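Local coordinates for AB hydrolase-1 domain-containing protein (Parabacteroides distasonis, PDB 4Q34), which is probably an esterase of the alpha/beta hydrolase family, its natural substrate not established, at residues G202-P207 with K270-M275; V240-Y245 with G281-I286. All blocks are in the same frame, centred on the assembly; numbering follows the deposited sequence.

Interaction 1 of 2, residues G202-P207 with K270-M275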
loop_
_atom_site.group_PDB
_atom_site.type_symbol
_atom_site.label_atom_id
_atom_site.label_comp_id
_atom_site.label_asym_id
_atom_site.label_seq_id
_atom_site.Cartn_x
_atom_site.Cartn_y
_atom_site.Cartn_z
ATOM N N GLY A 202 6.238 22.100 9.993
ATOM C CA GLY A 202 4.875 22.565 10.125
ATOM C C GLY A 202 4.357 22.520 11.556
ATOM O O GLY A 202 4.683 21.596 12.320
ATOM N N ALA A 203 3.568 23.538 11.877
ATOM C CA ALA A 203 2.730 23.619 13.073
ATOM C C ALA A 203 3.476 23.227 14.355
ATOM O O ALA A 203 3.066 22.316 15.114
ATOM C CB ALA A 203 1.479 22.804 12.883
ATOM N N VAL A 204 4.568 23.927 14.598
ATOM C CA VAL A 204 5.373 23.676 15.796
ATOM C C VAL A 204 4.679 24.392 16.954
ATOM O O VAL A 204 4.448 25.570 16.876
ATOM C CB VAL A 204 6.808 24.176 15.606
ATOM C CG1 VAL A 204 7.618 23.925 16.860
ATOM C CG2 VAL A 204 7.439 23.515 14.375
ATOM N N PRO A 205 4.304 23.673 18.030
ATOM C CA PRO A 205 3.509 24.322 19.033
ATOM C C PRO A 205 4.318 25.086 20.094
ATOM O O PRO A 205 5.196 24.528 20.747
ATOM C CB PRO A 205 2.716 23.159 19.675
ATOM C CG PRO A 205 3.660 22.024 19.551
ATOM C CD PRO A 205 4.366 22.221 18.235
ATOM N N PHE A 206 3.994 26.351 20.261
ATOM C CA PHE A 206 4.554 27.183 21.303
ATOM C C PHE A 206 3.436 27.746 22.201
ATOM O O PHE A 206 2.284 27.894 21.739
ATOM C CB PHE A 206 5.316 28.339 20.673
ATOM C CG PHE A 206 6.572 27.926 19.972
ATOM C CD1 PHE A 206 6.552 27.569 18.647
ATOM C CD2 PHE A 206 7.773 27.940 20.646
ATOM C CE1 PHE A 206 7.720 27.210 17.989
ATOM C CE2 PHE A 206 8.944 27.535 20.006
ATOM C CZ PHE A 206 8.915 27.193 18.676
ATOM N N PRO A 207 3.764 28.110 23.456
ATOM C CA PRO A 207 2.769 28.726 24.306
ATOM C C PRO A 207 2.315 30.056 23.759
ATOM O O PRO A 207 3.110 30.803 23.181
ATOM C CB PRO A 207 3.489 28.968 25.636
ATOM C CG PRO A 207 4.779 28.279 25.548
ATOM C CD PRO A 207 5.083 28.016 24.103
ATOM N N LYS A 270 15.557 23.882 17.537
ATOM C CA LYS A 270 16.456 24.095 18.660
ATOM C C LYS A 270 15.869 25.043 19.697
ATOM O O LYS A 270 16.045 24.838 20.895
ATOM C CB LYS A 270 17.835 24.579 18.186
ATOM C CG LYS A 270 18.553 23.477 17.417
ATOM C CD LYS A 270 20.042 23.691 17.318
ATOM C CE LYS A 270 20.354 24.595 16.182
ATOM N NZ LYS A 270 21.837 24.692 16.046
ATOM N N ILE A 271 15.139 26.063 19.248
ATOM C CA ILE A 271 14.484 26.998 20.154
ATOM C C ILE A 271 13.363 26.289 20.912
ATOM O O ILE A 271 13.282 26.389 22.137
ATOM C CB ILE A 271 13.937 28.210 19.402
ATOM C CG1 ILE A 271 15.130 29.035 18.864
ATOM C CG2 ILE A 271 13.033 29.035 20.307
ATOM C CD1 ILE A 271 14.741 30.100 17.834
ATOM N N TRP A 272 12.551 25.550 20.167
ATOM C CA TRP A 272 11.457 24.733 20.726
ATOM C C TRP A 272 11.950 23.741 21.788
ATOM O O TRP A 272 11.404 23.693 22.892
ATOM C CB TRP A 272 10.784 23.968 19.589
ATOM C CG TRP A 272 9.496 23.257 19.919
ATOM C CD1 TRP A 272 8.307 23.846 20.223
ATOM C CD2 TRP A 272 9.244 21.856 19.861
ATOM N NE1 TRP A 272 7.327 22.880 20.387
ATOM C CE2 TRP A 272 7.880 21.656 20.168
ATOM C CE3 TRP A 272 10.040 20.734 19.582
ATOM C CZ2 TRP A 272 7.316 20.413 20.215
ATOM C CZ3 TRP A 272 9.471 19.486 19.646
ATOM C CH2 TRP A 272 8.121 19.332 19.951
ATOM N N ALA A 273 13.047 23.044 21.479
ATOM C CA ALA A 273 13.639 22.080 22.412
ATOM C C ALA A 273 14.087 22.792 23.689
ATOM O O ALA A 273 13.838 22.326 24.790
ATOM C CB ALA A 273 14.827 21.356 21.778
ATOM N N LYS A 274 14.762 23.922 23.534
ATOM C CA LYS A 274 15.238 24.688 24.682
ATOM C C LYS A 274 14.057 25.088 25.596
ATOM O O LYS A 274 14.098 24.908 26.821
ATOM C CB LYS A 274 16.059 25.890 24.202
ATOM C CG LYS A 274 16.469 26.867 25.299
ATOM C CD LYS A 274 17.234 26.188 26.401
ATOM C CE LYS A 274 17.975 27.228 27.239
ATOM N NZ LYS A 274 18.459 26.594 28.494
HETATM N N MSE A 275 12.985 25.599 24.988
HETATM C CA MSE A 275 11.850 26.047 25.740
HETATM C C MSE A 275 11.196 24.910 26.464
HETATM O O MSE A 275 10.818 25.062 27.614
HETATM C CB MSE A 275 10.854 26.737 24.809
HETATM C CG MSE A 275 11.444 28.091 24.452
HETATM SE SE MSE A 275 10.211 28.995 23.222
HETATM C CE MSE A 275 8.624 28.839 24.392
#

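Interaction 2 of 2, residues V240-Y245 with G281-I286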
loop_
_atom_site.group_PDB
_atom_site.type_symbol
_atom_site.label_atom_id
_atom_site.label_comp_id
_atom_site.label_asym_id
_atom_site.label_seq_id
_atom_site.Cartn_x
_atom_site.Cartn_y
_atom_site.Cartn_z
ATOM N N VAL A 240 7.280 13.171 27.342
ATOM C CA VAL A 240 7.924 12.005 26.714
ATOM C C VAL A 240 9.216 12.458 26.076
ATOM O O VAL A 240 9.351 13.624 25.646
ATOM C CB VAL A 240 7.050 11.355 25.624
ATOM C CG1 VAL A 240 5.727 10.922 26.208
ATOM C CG2 VAL A 240 6.829 12.310 24.456
ATOM N N PRO A 241 10.180 11.550 25.986
ATOM C CA PRO A 241 11.381 11.928 25.249
ATOM C C PRO A 241 11.144 12.138 23.766
ATOM O O PRO A 241 10.411 11.380 23.118
ATOM C CB PRO A 241 12.345 10.735 25.435
ATOM C CG PRO A 241 11.614 9.724 26.187
ATOM C CD PRO A 241 10.215 10.173 26.511
ATOM N N ILE A 242 11.751 13.203 23.225
ATOM C CA ILE A 242 11.644 13.516 21.823
ATOM C C ILE A 242 13.038 13.755 21.242
ATOM O O ILE A 242 13.859 14.405 21.882
ATOM C CB ILE A 242 10.785 14.775 21.621
ATOM C CG1 ILE A 242 9.364 14.535 22.131
ATOM C CG2 ILE A 242 10.763 15.205 20.167
ATOM C CD1 ILE A 242 8.470 15.758 22.167
ATOM N N VAL A 243 13.286 13.161 20.073
ATOM C CA VAL A 243 14.512 13.444 19.302
ATOM C C VAL A 243 14.107 13.901 17.890
ATOM O O VAL A 243 13.177 13.402 17.308
ATOM C CB VAL A 243 15.532 12.255 19.319
ATOM C CG1 VAL A 243 14.980 11.035 18.574
ATOM C CG2 VAL A 243 16.858 12.653 18.674
ATOM N N ILE A 244 14.856 14.859 17.360
ATOM C CA ILE A 244 14.617 15.443 16.052
ATOM C C ILE A 244 15.937 15.416 15.291
ATOM O O ILE A 244 16.948 15.836 15.853
ATOM C CB ILE A 244 14.111 16.876 16.216
ATOM C CG1 ILE A 244 12.693 16.854 16.818
ATOM C CG2 ILE A 244 14.055 17.598 14.877
ATOM C CD1 ILE A 244 12.318 18.160 17.473
ATOM N N TYR A 245 15.918 14.904 14.045
ATOM C CA TYR A 245 17.115 14.824 13.192
ATOM C C TYR A 245 16.973 15.686 11.943
ATOM O O TYR A 245 15.927 15.677 11.292
ATOM C CB TYR A 245 17.416 13.381 12.754
ATOM C CG TYR A 245 17.612 12.399 13.867
ATOM C CD1 TYR A 245 18.832 12.265 14.501
ATOM C CD2 TYR A 245 16.565 11.584 14.285
ATOM C CE1 TYR A 245 19.022 11.363 15.549
ATOM C CE2 TYR A 245 16.750 10.654 15.298
ATOM C CZ TYR A 245 17.975 10.563 15.941
ATOM O OH TYR A 245 18.132 9.627 16.946
ATOM N N GLY A 281 11.180 19.202 30.051
ATOM C CA GLY A 281 11.106 18.230 28.981
ATOM C C GLY A 281 12.432 17.539 28.690
ATOM O O GLY A 281 13.434 17.778 29.350
ATOM N N ASP A 282 12.396 16.705 27.663
ATOM C CA ASP A 282 13.534 15.919 27.211
ATOM C C ASP A 282 13.507 15.874 25.691
ATOM O O ASP A 282 13.108 14.860 25.099
ATOM C CB ASP A 282 13.429 14.519 27.791
ATOM C CG ASP A 282 14.574 13.631 27.380
ATOM O OD1 ASP A 282 15.519 14.126 26.731
ATOM O OD2 ASP A 282 14.528 12.438 27.718
ATOM N N VAL A 283 13.913 16.993 25.070
ATOM C CA VAL A 283 13.925 17.120 23.639
ATOM C C VAL A 283 15.358 17.326 23.168
ATOM O O VAL A 283 16.048 18.181 23.683
ATOM C CB VAL A 283 13.064 18.316 23.197
ATOM C CG1 VAL A 283 12.988 18.376 21.690
ATOM C CG2 VAL A 283 11.682 18.250 23.850
ATOM N N THR A 284 15.763 16.519 22.210
ATOM C CA THR A 284 17.126 16.540 21.648
ATOM C C THR A 284 16.988 16.839 20.176
ATOM O O THR A 284 16.160 16.227 19.489
ATOM C CB THR A 284 17.783 15.161 21.838
ATOM O OG1 THR A 284 17.828 14.834 23.239
ATOM C CG2 THR A 284 19.199 15.133 21.292
ATOM N N VAL A 285 17.797 17.777 19.686
ATOM C CA VAL A 285 17.856 18.059 18.284
ATOM C C VAL A 285 19.259 17.777 17.794
ATOM O O VAL A 285 20.202 18.309 18.354
ATOM C CB VAL A 285 17.497 19.505 17.984
ATOM C CG1 VAL A 285 17.548 19.770 16.489
ATOM C CG2 VAL A 285 16.117 19.824 18.545
ATOM N N ILE A 286 19.361 16.924 16.780
ATOM C CA ILE A 286 20.643 16.495 16.227
ATOM C C ILE A 286 20.748 16.885 14.767
ATOM O O ILE A 286 19.908 16.496 13.949
ATOM C CB ILE A 286 20.785 14.981 16.397
ATOM C CG1 ILE A 286 21.016 14.687 17.879
ATOM C CG2 ILE A 286 21.947 14.462 15.560
ATOM C CD1 ILE A 286 20.834 13.261 18.260
HETATM O O HOH W 1 9.947 16.141 26.332
HETATM O O HOH W 2 15.563 13.392 23.880
#

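Interaction 1 of 2, residues G202-P207 with K270-M275
The carbonyl O of Pro205 accepts the indole N-H of Trp272, with NE1 to O 2.7 Å. The bond is short but bent, 138° at the hydrogen, and the oxygen lies almost in the indole plane. Trp272 belongs to helix 257-277; its CG lies anti to the backbone N (chi1 -170°), on a bond from CA to CB already directed at strand 204-207. Val204 CG1 sits over one face of the indole, 3.6 Å from the centroid of its five-membered ring and near the ring normal, a CH-pi contact. This strand pairs in parallel with strand 226-229 in a small sheet separate from the main sheet of the alpha/beta hydrolase fold, and the tryptophan ties it to the helix. Phe206 receives the edge of the indole on one face in a T-shaped stack, planes at 73°, with Trp272 CD1 3.7 Å from Phe206 CZ. At the rim of the same phenyl ring lies selenomethionine Met275, a Met-aromatic contact of 3.7 Å between SE and Phe206 CD2. The Met275 chain bends at its last torsion, and its CE reaches Pro207 CD at 3.6 Å.

Interaction 2 of 2, residues V240-Y245 with G281-I286
Two neighbouring parallel strands, 242-246 and 283-287, meet here in the main sheet of the alpha/beta hydrolase fold, as the two strands of a beta-alpha-beta unit whose crossover carries helix 257-277. Their segment axes run 4.6 Å apart at an angle of 14°. The pairing is the staggered ladder of a parallel sheet: Ile242 N donates to Asp282 O, Thr284 N to Ile242 O, Ile244 N to Thr284 O and Ile286 N to Ile244 O, the last bond nearly straight with N to O 2.8 Å.

Ile242, Ile244, Val283 and Val285 share one face of the sheet. Ile242 and Val283 lie side by side, CG2 of the isoleucine 4.2 Å from CG1 of the valine, and helix 257-277 packs on this face through Trp272 and Ala273. The other face carries Val243, Thr284, Tyr245 and Ile286. Ile286 CD1 touches both Val243 CG2, at 4.0 Å, and Tyr245 CE1, at 3.8 Å. The tyrosine and isoleucine side chains lie side by side, pointing the same way; the tyrosine ring stacks on Tyr198, and the side chain touches Trp316 of helix 306-319. An alanine in place of Tyr245 would probably leave a gap beside Ile286 and deprive Tyr198 of its stacking partner.

At the start of the strands, the carboxylate OD2 of Asp282 lies 3.6 Å from Pro241 CB and is salt-bridged to Lys320. One water donates to Val240 O and accepts from Asp282 N, bridging the backbones ahead of the ladder. A second water joins Ile242 O, Asp282 OD1 and Thr284 OG1, lying 2.8 Å from the OG1 atom.

In the fold
The centres of the two interactions are 11 Å apart, and their segments alternate along the chain: 202-207, 240-245, 270-275, 281-286. Helix 257-277 is the shared element, since it joins the two strands of interaction 2 and supplies the second segment of interaction 1. It packs on the main sheet along one side and meets strand 204-207 along an adjacent side. Direct contacts connect these two packings: Ala273 CB lies 3.5 Å from Val283 CG1, and Trp272, of interaction 1, also touches Ile244 of interaction 2, CZ3 to CD1 3.8 Å. Helix 257-277 and its Trp272 thus link strand 204-207 to the main sheet by side-chain packing.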